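Local coordinates for protein quinoline 2-oxidoreductase large subunit (Pseudomonas putida, PDB 1T3Q) that is the molybdenum-cofactor-carrying large subunit of quinoline 2-oxidoreductase, a xanthine dehydrogenase family hydroxylase that probably oxidises quinoline at carbon 2, at residues 564-575 and 615-626; 310-318 and 344-355. All coordinates share one frame; numbering follows the deposited sequence.

Contact 1 of 2, residues 564-575 and 615-626; sequences VRERVKQLAGHL and THPPGFDATLEA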
loop_
_atom_site.group_PDB
_atom_site.type_symbol
_atom_site.label_atom_id
_atom_site.label_comp_id
_atom_site.label_asym_id
_atom_site.label_seq_id
_atom_site.Cartn_x
_atom_site.Cartn_y
_atom_site.Cartn_z
ATOM N N VAL B 564 5.755 -3.240 -29.207
ATOM C CA VAL B 564 5.773 -1.788 -29.164
ATOM C C VAL B 564 6.949 -1.229 -29.964
ATOM O O VAL B 564 6.849 -0.148 -30.546
ATOM C CB VAL B 564 5.788 -1.268 -27.706
ATOM C CG1 VAL B 564 4.489 -1.669 -27.023
ATOM C CG2 VAL B 564 6.978 -1.827 -26.945
ATOM N N ARG B 565 8.051 -1.970 -30.011
ATOM C CA ARG B 565 9.215 -1.539 -30.783
ATOM C C ARG B 565 8.809 -1.405 -32.252
ATOM O O ARG B 565 9.144 -0.423 -32.911
ATOM C CB ARG B 565 10.361 -2.551 -30.662
ATOM C CG ARG B 565 11.593 -2.199 -31.514
ATOM C CD ARG B 565 12.788 -3.109 -31.215
ATOM N NE ARG B 565 12.588 -4.474 -31.694
ATOM C CZ ARG B 565 13.480 -5.451 -31.566
ATOM N NH1 ARG B 565 13.211 -6.664 -32.037
ATOM N NH2 ARG B 565 14.639 -5.221 -30.964
ATOM N N GLU B 566 8.077 -2.392 -32.760
ATOM C CA GLU B 566 7.632 -2.362 -34.150
ATOM C C GLU B 566 6.776 -1.136 -34.446
ATOM O O GLU B 566 6.894 -0.543 -35.509
ATOM C CB GLU B 566 6.855 -3.637 -34.500
ATOM C CG GLU B 566 7.749 -4.854 -34.646
ATOM C CD GLU B 566 8.748 -4.689 -35.780
ATOM O OE1 GLU B 566 9.840 -5.296 -35.713
ATOM O OE2 GLU B 566 8.434 -3.952 -36.741
ATOM N N ARG B 567 5.926 -0.743 -33.502
ATOM C CA ARG B 567 5.079 0.420 -33.716
ATOM C C ARG B 567 5.922 1.690 -33.761
ATOM O O ARG B 567 5.598 2.634 -34.482
ATOM C CB ARG B 567 3.998 0.487 -32.633
ATOM C CG ARG B 567 2.980 -0.633 -32.807
ATOM C CD ARG B 567 2.034 -0.802 -31.627
ATOM N NE ARG B 567 1.211 -1.996 -31.809
ATOM C CZ ARG B 567 0.494 -2.568 -30.848
ATOM N NH1 ARG B 567 -0.218 -3.655 -31.108
ATOM N NH2 ARG B 567 0.492 -2.060 -29.623
ATOM N N VAL B 568 7.016 1.704 -33.006
ATOM C CA VAL B 568 7.911 2.854 -33.004
ATOM C C VAL B 568 8.639 2.888 -34.360
ATOM O O VAL B 568 8.833 3.953 -34.947
ATOM C CB VAL B 568 8.946 2.767 -31.843
ATOM C CG1 VAL B 568 10.048 3.809 -32.035
ATOM C CG2 VAL B 568 8.246 3.015 -30.503
ATOM N N LYS B 569 9.020 1.715 -34.861
ATOM C CA LYS B 569 9.713 1.625 -36.150
ATOM C C LYS B 569 8.798 2.076 -37.291
ATOM O O LYS B 569 9.240 2.741 -38.228
ATOM C CB LYS B 569 10.193 0.190 -36.392
ATOM C CG LYS B 569 11.341 -0.234 -35.473
ATOM C CD LYS B 569 11.507 -1.750 -35.408
ATOM C CE LYS B 569 11.882 -2.350 -36.757
ATOM N NZ LYS B 569 12.044 -3.836 -36.684
ATOM N N GLN B 570 7.520 1.717 -37.203
ATOM C CA GLN B 570 6.544 2.094 -38.218
ATOM C C GLN B 570 6.361 3.602 -38.281
ATOM O O GLN B 570 6.273 4.185 -39.360
ATOM C CB GLN B 570 5.193 1.440 -37.927
ATOM C CG GLN B 570 5.239 -0.067 -37.941
ATOM C CD GLN B 570 3.928 -0.694 -37.524
ATOM O OE1 GLN B 570 3.833 -1.908 -37.380
ATOM N NE2 GLN B 570 2.910 0.131 -37.329
ATOM N N LEU B 571 6.285 4.237 -37.119
ATOM C CA LEU B 571 6.110 5.677 -37.067
ATOM C C LEU B 571 7.380 6.367 -37.550
ATOM O O LEU B 571 7.325 7.348 -38.294
ATOM C CB LEU B 571 5.790 6.124 -35.637
ATOM C CG LEU B 571 5.617 7.629 -35.438
ATOM C CD1 LEU B 571 4.520 8.134 -36.364
ATOM C CD2 LEU B 571 5.263 7.930 -33.983
ATOM N N ALA B 572 8.526 5.855 -37.119
ATOM C CA ALA B 572 9.805 6.433 -37.508
ATOM C C ALA B 572 10.024 6.292 -39.013
ATOM O O ALA B 572 10.493 7.222 -39.671
ATOM C CB ALA B 572 10.930 5.752 -36.748
ATOM N N GLY B 573 9.686 5.124 -39.550
ATOM C CA GLY B 573 9.856 4.895 -40.975
ATOM C C GLY B 573 8.984 5.837 -41.783
ATOM O O GLY B 573 9.365 6.287 -42.865
ATOM N N HIS B 574 7.804 6.136 -41.248
ATOM C CA HIS B 574 6.865 7.030 -41.908
ATOM C C HIS B 574 7.443 8.441 -41.988
ATOM O O HIS B 574 7.372 9.096 -43.030
ATOM C CB HIS B 574 5.543 7.053 -41.138
ATOM C CG HIS B 574 4.502 7.940 -41.744
ATOM N ND1 HIS B 574 3.942 7.695 -42.979
ATOM C CD2 HIS B 574 3.910 9.067 -41.279
ATOM C CE1 HIS B 574 3.050 8.631 -43.250
ATOM N NE2 HIS B 574 3.012 9.476 -42.234
ATOM N N LEU B 575 8.026 8.901 -40.888
ATOM C CA LEU B 575 8.611 10.234 -40.835
ATOM C C LEU B 575 9.931 10.329 -41.598
ATOM O O LEU B 575 10.241 11.366 -42.178
ATOM C CB LEU B 575 8.835 10.648 -39.379
ATOM C CG LEU B 575 7.590 10.757 -38.492
ATOM C CD1 LEU B 575 8.004 10.952 -37.043
ATOM C CD2 LEU B 575 6.727 11.916 -38.967
ATOM N N THR B 615 1.296 12.863 -37.363
ATOM C CA THR B 615 2.492 12.162 -37.825
ATOM C C THR B 615 2.306 10.653 -37.998
ATOM O O THR B 615 3.194 9.972 -38.508
ATOM C CB THR B 615 3.680 12.374 -36.849
ATOM O OG1 THR B 615 3.418 11.688 -35.621
ATOM C CG2 THR B 615 3.880 13.854 -36.554
ATOM N N HIS B 616 1.155 10.135 -37.580
ATOM C CA HIS B 616 0.882 8.704 -37.668
ATOM C C HIS B 616 0.581 8.213 -39.081
ATOM O O HIS B 616 -0.168 8.848 -39.817
ATOM C CB HIS B 616 -0.312 8.335 -36.781
ATOM C CG HIS B 616 -0.111 8.637 -35.329
ATOM N ND1 HIS B 616 1.005 9.287 -34.845
ATOM C CD2 HIS B 616 -0.892 8.381 -34.253
ATOM C CE1 HIS B 616 0.902 9.417 -33.533
ATOM N NE2 HIS B 616 -0.241 8.875 -33.150
ATOM N N PRO B 617 1.163 7.069 -39.473
ATOM C CA PRO B 617 0.912 6.524 -40.811
ATOM C C PRO B 617 -0.479 5.877 -40.828
ATOM O O PRO B 617 -1.036 5.557 -39.774
ATOM C CB PRO B 617 2.034 5.504 -40.982
ATOM C CG PRO B 617 2.242 5.009 -39.578
ATOM C CD PRO B 617 2.212 6.298 -38.782
ATOM N N PRO B 618 -1.065 5.678 -42.018
ATOM C CA PRO B 618 -2.398 5.062 -42.059
ATOM C C PRO B 618 -2.450 3.659 -41.450
ATOM O O PRO B 618 -1.506 2.879 -41.582
ATOM C CB PRO B 618 -2.739 5.076 -43.554
ATOM C CG PRO B 618 -1.386 5.015 -44.213
ATOM C CD PRO B 618 -0.570 5.966 -43.376
ATOM N N GLY B 619 -3.559 3.359 -40.776
ATOM C CA GLY B 619 -3.750 2.062 -40.147
ATOM C C GLY B 619 -2.917 1.838 -38.895
ATOM O O GLY B 619 -2.926 0.754 -38.315
ATOM N N PHE B 620 -2.190 2.869 -38.483
ATOM C CA PHE B 620 -1.324 2.808 -37.309
ATOM C C PHE B 620 -2.078 2.531 -36.012
ATOM O O PHE B 620 -3.207 2.989 -35.832
ATOM C CB PHE B 620 -0.582 4.141 -37.168
ATOM C CG PHE B 620 0.455 4.165 -36.074
ATOM C CD1 PHE B 620 0.430 5.164 -35.102
ATOM C CD2 PHE B 620 1.493 3.239 -36.053
ATOM C CE1 PHE B 620 1.424 5.244 -34.134
ATOM C CE2 PHE B 620 2.493 3.311 -35.086
ATOM C CZ PHE B 620 2.458 4.320 -34.125
ATOM N N ASP B 621 -1.449 1.768 -35.120
ATOM C CA ASP B 621 -2.017 1.489 -33.806
ATOM C C ASP B 621 -1.043 2.173 -32.845
ATOM O O ASP B 621 0.044 1.661 -32.566
ATOM C CB ASP B 621 -2.083 -0.017 -33.527
ATOM C CG ASP B 621 -2.803 -0.337 -32.220
ATOM O OD1 ASP B 621 -3.093 -1.524 -31.969
ATOM O OD2 ASP B 621 -3.077 0.602 -31.444
ATOM N N ALA B 622 -1.434 3.345 -32.357
ATOM C CA ALA B 622 -0.587 4.128 -31.465
ATOM C C ALA B 622 -0.376 3.560 -30.059
ATOM O O ALA B 622 0.337 4.156 -29.254
ATOM C CB ALA B 622 -1.128 5.548 -31.378
ATOM N N THR B 623 -0.977 2.415 -29.758
ATOM C CA THR B 623 -0.816 1.815 -28.438
ATOM C C THR B 623 0.643 1.442 -28.184
ATOM O O THR B 623 1.198 0.598 -28.894
ATOM C CB THR B 623 -1.654 0.534 -28.296
ATOM O OG1 THR B 623 -2.997 0.785 -28.730
ATOM C CG2 THR B 623 -1.676 0.085 -26.842
ATOM N N LEU B 624 1.268 2.056 -27.179
ATOM C CA LEU B 624 2.660 1.735 -26.875
ATOM C C LEU B 624 2.865 0.915 -25.600
ATOM O O LEU B 624 3.851 1.083 -24.885
ATOM C CB LEU B 624 3.524 3.006 -26.836
ATOM C CG LEU B 624 3.850 3.646 -28.195
ATOM C CD1 LEU B 624 4.939 4.701 -28.008
ATOM C CD2 LEU B 624 4.330 2.589 -29.191
ATOM N N GLU B 625 1.916 0.025 -25.326
ATOM C CA GLU B 625 1.991 -0.879 -24.187
ATOM C C GLU B 625 1.435 -2.195 -24.715
ATOM O O GLU B 625 0.358 -2.221 -25.316
ATOM C CB GLU B 625 1.143 -0.379 -23.005
ATOM C CG GLU B 625 1.243 -1.280 -21.773
ATOM C CD GLU B 625 0.679 -0.641 -20.506
ATOM O OE1 GLU B 625 0.744 -1.288 -19.439
ATOM O OE2 GLU B 625 0.179 0.503 -20.573
ATOM N N ALA B 626 2.172 -3.279 -24.511
ATOM C CA ALA B 626 1.737 -4.579 -25.007
ATOM C C ALA B 626 2.128 -5.705 -24.068
ATOM O O ALA B 626 3.056 -5.572 -23.267
ATOM C CB ALA B 626 2.331 -4.829 -26.398
HETATM O O HOH W 1 -0.788 -3.484 -27.363
HETATM O O HOH W 2 0.555 -0.208 -36.103
#
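Arg567 runs from the helix along the loop 621-624, beside Asp621 and Thr623. Its CB touches Phe620 CE2 and Leu624 CD2, each at 4.0 Å. CG leaves CB anti to the carbonyl carbon (chi1 -70°), and the chain then runs extended to NE. CG faces Asp621 O, and Arg567 CD lies between that oxygen and Thr623 O, 3.2 Å from the latter. At the tip, Arg567 NH2 donates to Thr623 O at 2.8 Å, from above the carbonyl plane. The same nitrogen donates a hydrogen bond to a water that also lies within bonding distance of Glu625 O. The Asp621 carboxylate stacks over one guanidinium face, with Asp621 OD1 3.7 Å from Arg567 NH1. This salt bridge is long and rests on charge alone. Asp621 OD1 also pairs with Arg559 of the second subunit, and its OD2 closes an Asx turn with Thr623 N.

Val564 CG1 packs on Ala626 CB, and Leu624 CD2 lies against Val564 and Val568. Further along, Phe620 CZ packs on Leu571 CB. Pro617 CB lies over one face of the His574 ring, a CH-pi contact. The arrangement is helix-on-loop packing in a molybdopterin cofactor-binding domain, where the loop leads into strand 625-629, outermost in its sheet within this chain, and meets the second subunit.

Contact 2 of 2, residues 310-318 and 344-355; sequences GRFLALENR and ILGVYKVPAVSE. With SO4 (sulfate ion), chain K.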
loop_
_atom_site.group_PDB
_atom_site.type_symbol
_atom_site.label_atom_id
_atom_site.label_comp_id
_atom_site.label_asym_id
_atom_site.label_seq_id
_atom_site.Cartn_x
_atom_site.Cartn_y
_atom_site.Cartn_z
ATOM N N GLY B 310 36.986 -48.029 -21.259
ATOM C CA GLY B 310 36.224 -47.118 -20.424
ATOM C C GLY B 310 34.933 -46.634 -21.058
ATOM O O GLY B 310 34.250 -45.775 -20.501
ATOM N N ARG B 311 34.595 -47.172 -22.226
ATOM C CA ARG B 311 33.364 -46.782 -22.911
ATOM C C ARG B 311 32.187 -47.394 -22.162
ATOM O O ARG B 311 32.184 -48.593 -21.875
ATOM C CB ARG B 311 33.376 -47.275 -24.364
ATOM C CG ARG B 311 32.152 -46.858 -25.173
ATOM N N PHE B 312 31.191 -46.570 -21.846
ATOM C CA PHE B 312 30.019 -47.035 -21.113
ATOM C C PHE B 312 29.139 -47.934 -21.968
ATOM O O PHE B 312 28.714 -47.550 -23.056
ATOM C CB PHE B 312 29.184 -45.851 -20.612
ATOM C CG PHE B 312 29.956 -44.866 -19.781
ATOM C CD1 PHE B 312 31.061 -45.271 -19.038
ATOM C CD2 PHE B 312 29.561 -43.533 -19.725
ATOM C CE1 PHE B 312 31.764 -44.357 -18.247
ATOM C CE2 PHE B 312 30.256 -42.608 -18.939
ATOM C CZ PHE B 312 31.359 -43.023 -18.199
ATOM N N LEU B 313 28.854 -49.127 -21.459
ATOM C CA LEU B 313 28.026 -50.087 -22.180
ATOM C C LEU B 313 26.594 -50.107 -21.664
ATOM O O LEU B 313 25.659 -50.425 -22.408
ATOM C CB LEU B 313 28.623 -51.487 -22.049
ATOM C CG LEU B 313 30.050 -51.655 -22.567
ATOM C CD1 LEU B 313 30.506 -53.093 -22.329
ATOM C CD2 LEU B 313 30.105 -51.302 -24.053
ATOM N N ALA B 314 26.418 -49.771 -20.392
ATOM C CA ALA B 314 25.088 -49.777 -19.804
ATOM C C ALA B 314 25.033 -49.075 -18.461
ATOM O O ALA B 314 26.016 -49.031 -17.722
ATOM C CB ALA B 314 24.603 -51.214 -19.642
ATOM N N LEU B 315 23.866 -48.525 -18.155
ATOM C CA LEU B 315 23.651 -47.861 -16.881
ATOM C C LEU B 315 22.314 -48.321 -16.327
ATOM O O LEU B 315 21.276 -48.227 -16.987
ATOM C CB LEU B 315 23.657 -46.340 -17.040
ATOM C CG LEU B 315 23.478 -45.553 -15.731
ATOM C CD1 LEU B 315 24.002 -44.143 -15.900
ATOM C CD2 LEU B 315 22.010 -45.528 -15.332
ATOM N N GLU B 316 22.348 -48.825 -15.105
ATOM C CA GLU B 316 21.140 -49.288 -14.442
ATOM C C GLU B 316 20.920 -48.429 -13.202
ATOM O O GLU B 316 21.874 -48.116 -12.489
ATOM C CB GLU B 316 21.314 -50.752 -14.050
ATOM C CG GLU B 316 20.160 -51.349 -13.282
ATOM C CD GLU B 316 20.275 -52.859 -13.177
ATOM O OE1 GLU B 316 21.363 -53.348 -12.799
ATOM O OE2 GLU B 316 19.278 -53.554 -13.474
ATOM N N ASN B 317 19.677 -48.030 -12.953
ATOM C CA ASN B 317 19.392 -47.226 -11.769
ATOM C C ASN B 317 17.991 -47.421 -11.226
ATOM O O ASN B 317 17.002 -47.220 -11.929
ATOM C CB ASN B 317 19.598 -45.734 -12.044
ATOM C CG ASN B 317 19.556 -44.895 -10.764
ATOM O OD1 ASN B 317 18.881 -43.868 -10.699
ATOM N ND2 ASN B 317 20.290 -45.330 -9.748
ATOM N N ARG B 318 17.924 -47.819 -9.964
ATOM C CA ARG B 318 16.659 -48.011 -9.264
ATOM C C ARG B 318 16.639 -46.836 -8.292
ATOM O O ARG B 318 17.435 -46.783 -7.354
ATOM C CB ARG B 318 16.672 -49.342 -8.512
ATOM C CG ARG B 318 15.495 -49.582 -7.579
ATOM C CD ARG B 318 15.666 -50.931 -6.887
ATOM N NE ARG B 318 14.780 -51.111 -5.739
ATOM C CZ ARG B 318 13.472 -51.324 -5.822
ATOM N NH1 ARG B 318 12.879 -51.389 -7.007
ATOM N NH2 ARG B 318 12.758 -51.470 -4.716
ATOM N N ILE B 344 19.157 -38.928 -16.108
ATOM C CA ILE B 344 20.200 -39.755 -15.504
ATOM C C ILE B 344 21.451 -39.989 -16.370
ATOM O O ILE B 344 22.531 -40.249 -15.837
ATOM C CB ILE B 344 19.617 -41.129 -15.064
ATOM C CG1 ILE B 344 20.525 -41.778 -14.020
ATOM C CG2 ILE B 344 19.471 -42.057 -16.264
ATOM C CD1 ILE B 344 20.472 -41.091 -12.663
ATOM N N LEU B 345 21.319 -39.896 -17.691
ATOM C CA LEU B 345 22.466 -40.110 -18.572
ATOM C C LEU B 345 23.302 -38.849 -18.693
ATOM O O LEU B 345 24.437 -38.879 -19.177
ATOM C CB LEU B 345 22.010 -40.545 -19.966
ATOM C CG LEU B 345 21.225 -41.856 -19.999
ATOM C CD1 LEU B 345 20.875 -42.211 -21.437
ATOM C CD2 LEU B 345 22.058 -42.953 -19.362
ATOM N N GLY B 346 22.724 -37.740 -18.256
ATOM C CA GLY B 346 23.420 -36.475 -18.319
ATOM C C GLY B 346 24.034 -36.156 -19.669
ATOM O O GLY B 346 23.364 -36.117 -20.699
ATOM N N VAL B 347 25.343 -35.961 -19.649
ATOM C CA VAL B 347 26.119 -35.575 -20.815
ATOM C C VAL B 347 26.737 -36.734 -21.611
ATOM O O VAL B 347 27.415 -36.516 -22.622
ATOM C CB VAL B 347 27.226 -34.610 -20.310
ATOM C CG1 VAL B 347 28.599 -35.190 -20.513
ATOM C CG2 VAL B 347 27.059 -33.268 -20.930
ATOM N N TYR B 348 26.462 -37.963 -21.184
ATOM C CA TYR B 348 27.078 -39.134 -21.790
ATOM C C TYR B 348 26.259 -39.992 -22.739
ATOM O O TYR B 348 25.032 -39.982 -22.717
ATOM C CB TYR B 348 27.614 -40.021 -20.668
ATOM C CG TYR B 348 28.371 -39.248 -19.608
ATOM C CD1 TYR B 348 29.711 -38.909 -19.786
ATOM C CD2 TYR B 348 27.735 -38.832 -18.438
ATOM C CE1 TYR B 348 30.403 -38.175 -18.818
ATOM C CE2 TYR B 348 28.413 -38.099 -17.468
ATOM C CZ TYR B 348 29.744 -37.775 -17.663
ATOM O OH TYR B 348 30.411 -37.049 -16.701
ATOM N N LYS B 349 26.975 -40.746 -23.565
ATOM C CA LYS B 349 26.364 -41.657 -24.517
ATOM C C LYS B 349 26.394 -43.056 -23.898
ATOM O O LYS B 349 27.455 -43.653 -23.729
ATOM C CB LYS B 349 27.135 -41.627 -25.844
ATOM C CG LYS B 349 27.046 -40.280 -26.560
ATOM C CD LYS B 349 27.696 -40.291 -27.942
ATOM C CE LYS B 349 29.210 -40.361 -27.869
ATOM N NZ LYS B 349 29.827 -40.288 -29.229
ATOM N N VAL B 350 25.218 -43.557 -23.535
ATOM C CA VAL B 350 25.075 -44.880 -22.930
ATOM C C VAL B 350 23.982 -45.580 -23.732
ATOM O O VAL B 350 22.805 -45.252 -23.605
ATOM C CB VAL B 350 24.639 -44.774 -21.445
ATOM C CG1 VAL B 350 24.651 -46.153 -20.802
ATOM C CG2 VAL B 350 25.569 -43.824 -20.694
ATOM N N PRO B 351 24.361 -46.564 -24.562
ATOM C CA PRO B 351 23.429 -47.317 -25.410
ATOM C C PRO B 351 22.342 -48.163 -24.747
ATOM O O PRO B 351 21.243 -48.286 -25.290
ATOM C CB PRO B 351 24.365 -48.150 -26.278
ATOM C CG PRO B 351 25.485 -48.450 -25.341
ATOM C CD PRO B 351 25.724 -47.115 -24.670
ATOM N N ALA B 352 22.632 -48.749 -23.590
ATOM C CA ALA B 352 21.639 -49.579 -22.908
ATOM C C ALA B 352 21.317 -49.031 -21.523
ATOM O O ALA B 352 22.213 -48.835 -20.700
ATOM C CB ALA B 352 22.140 -51.013 -22.797
ATOM N N VAL B 353 20.034 -48.804 -21.265
ATOM C CA VAL B 353 19.601 -48.260 -19.985
ATOM C C VAL B 353 18.374 -48.952 -19.406
ATOM O O VAL B 353 17.450 -49.332 -20.129
ATOM C CB VAL B 353 19.275 -46.754 -20.112
ATOM C CG1 VAL B 353 18.872 -46.181 -18.748
ATOM C CG2 VAL B 353 20.470 -46.008 -20.679
ATOM N N SER B 354 18.375 -49.113 -18.090
ATOM C CA SER B 354 17.249 -49.712 -17.393
ATOM C C SER B 354 17.096 -48.960 -16.084
ATOM O O SER B 354 17.950 -49.048 -15.202
ATOM C CB SER B 354 17.495 -51.192 -17.113
ATOM O OG SER B 354 16.397 -51.740 -16.402
ATOM N N GLU B 355 16.016 -48.202 -15.964
ATOM C CA GLU B 355 15.795 -47.443 -14.754
ATOM C C GLU B 355 14.347 -47.436 -14.340
ATOM O O GLU B 355 13.449 -47.617 -15.163
ATOM C CB GLU B 355 16.295 -46.000 -14.923
ATOM C CG GLU B 355 15.647 -45.188 -16.041
ATOM C CD GLU B 355 14.191 -44.852 -15.785
ATOM O OE1 GLU B 355 13.838 -44.532 -14.627
ATOM O OE2 GLU B 355 13.394 -44.891 -16.749
HETATM S S SO4 K . 9.616 -53.406 -5.198
HETATM O O1 SO4 K . 9.438 -54.318 -6.346
HETATM O O2 SO4 K . 10.301 -54.119 -4.102
HETATM O O3 SO4 K . 10.432 -52.255 -5.611
HETATM O O4 SO4 K . 8.298 -52.933 -4.733
#
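Leu315 sits at the tight centre of this contact. Leu315 N donates to Ala352 O at 3.1 Å, and its O accepts from Ser354 N. Asn317 N then bonds to Ser354 O at 3.0 Å. The two strands run parallel, 4° apart. CA-H...O contacts fill in between these bonds, such as Val353 CA to Leu315 O.

The Leu315 side chain enters the buried face beside Asn317. Leu315 CB meets Val350 CG1 at 3.9 Å. With CG anti to the backbone N (chi1 -178°), the two methyls of Leu315 reach Leu345 and Ile344. CD1 slides past Leu345 CD2, and CD2 packs on Ile344 CG1. Asn317 OD1 touches Ile344 CD1 and bonds to Asn300. Nearer the start of the strand, Phe312 turns the edge of its ring to the face of Tyr348, offset, with the planes at 69°. Phe312 CE2 comes 3.8 Å from Tyr348 CD1. Ile386 of helix 375-393 packs against both side chains, and Tyr348 OH bonds to Glu383.

The other face is looser. Ala314 CB and Ala352 CB meet at 4.0 Å, with Ile179 of helix 177-182 against both. Glu316 and Ser354 are partly exposed there, and Glu316 OE1 makes a long, weak ion pair with Arg188. Before the second strand, exposed Pro351 packs on Leu313 O. Past the paired region, Arg318 holds sulfate O3 in its guanidinium plane, 2.6 Å from Arg318 NH2. The sulfate is probably from the crystallisation liquor, and Arg168 also binds it.

Leu313 and Ala314 form a classic beta bulge opposite Ala305. The whole is the parallel strand pair of a beta-alpha-beta unit, strand 312-322, helix 337-342 and strand 352-360.

Overall arrangement
The two contacts lie in different molybdopterin cofactor-binding regions of the chain and have no helix or strand in common. Their centres are 55 Å apart, and their nearest atoms about 32 Å. Contact 2 closes in the chain before contact 1 opens. Contact 2 is the more buried, its centre 26 Å from the chain centre, and no other protein chain of the assembly touches it. It is held by backbone bonds between strands and by apolar packing. The centre of contact 1 lies 40 Å out, and it is only partly buried. There a helix holds a loop through mixed apolar packing, one arginine bond, a long ion pair and water, and the second subunit reaches many of the same residues.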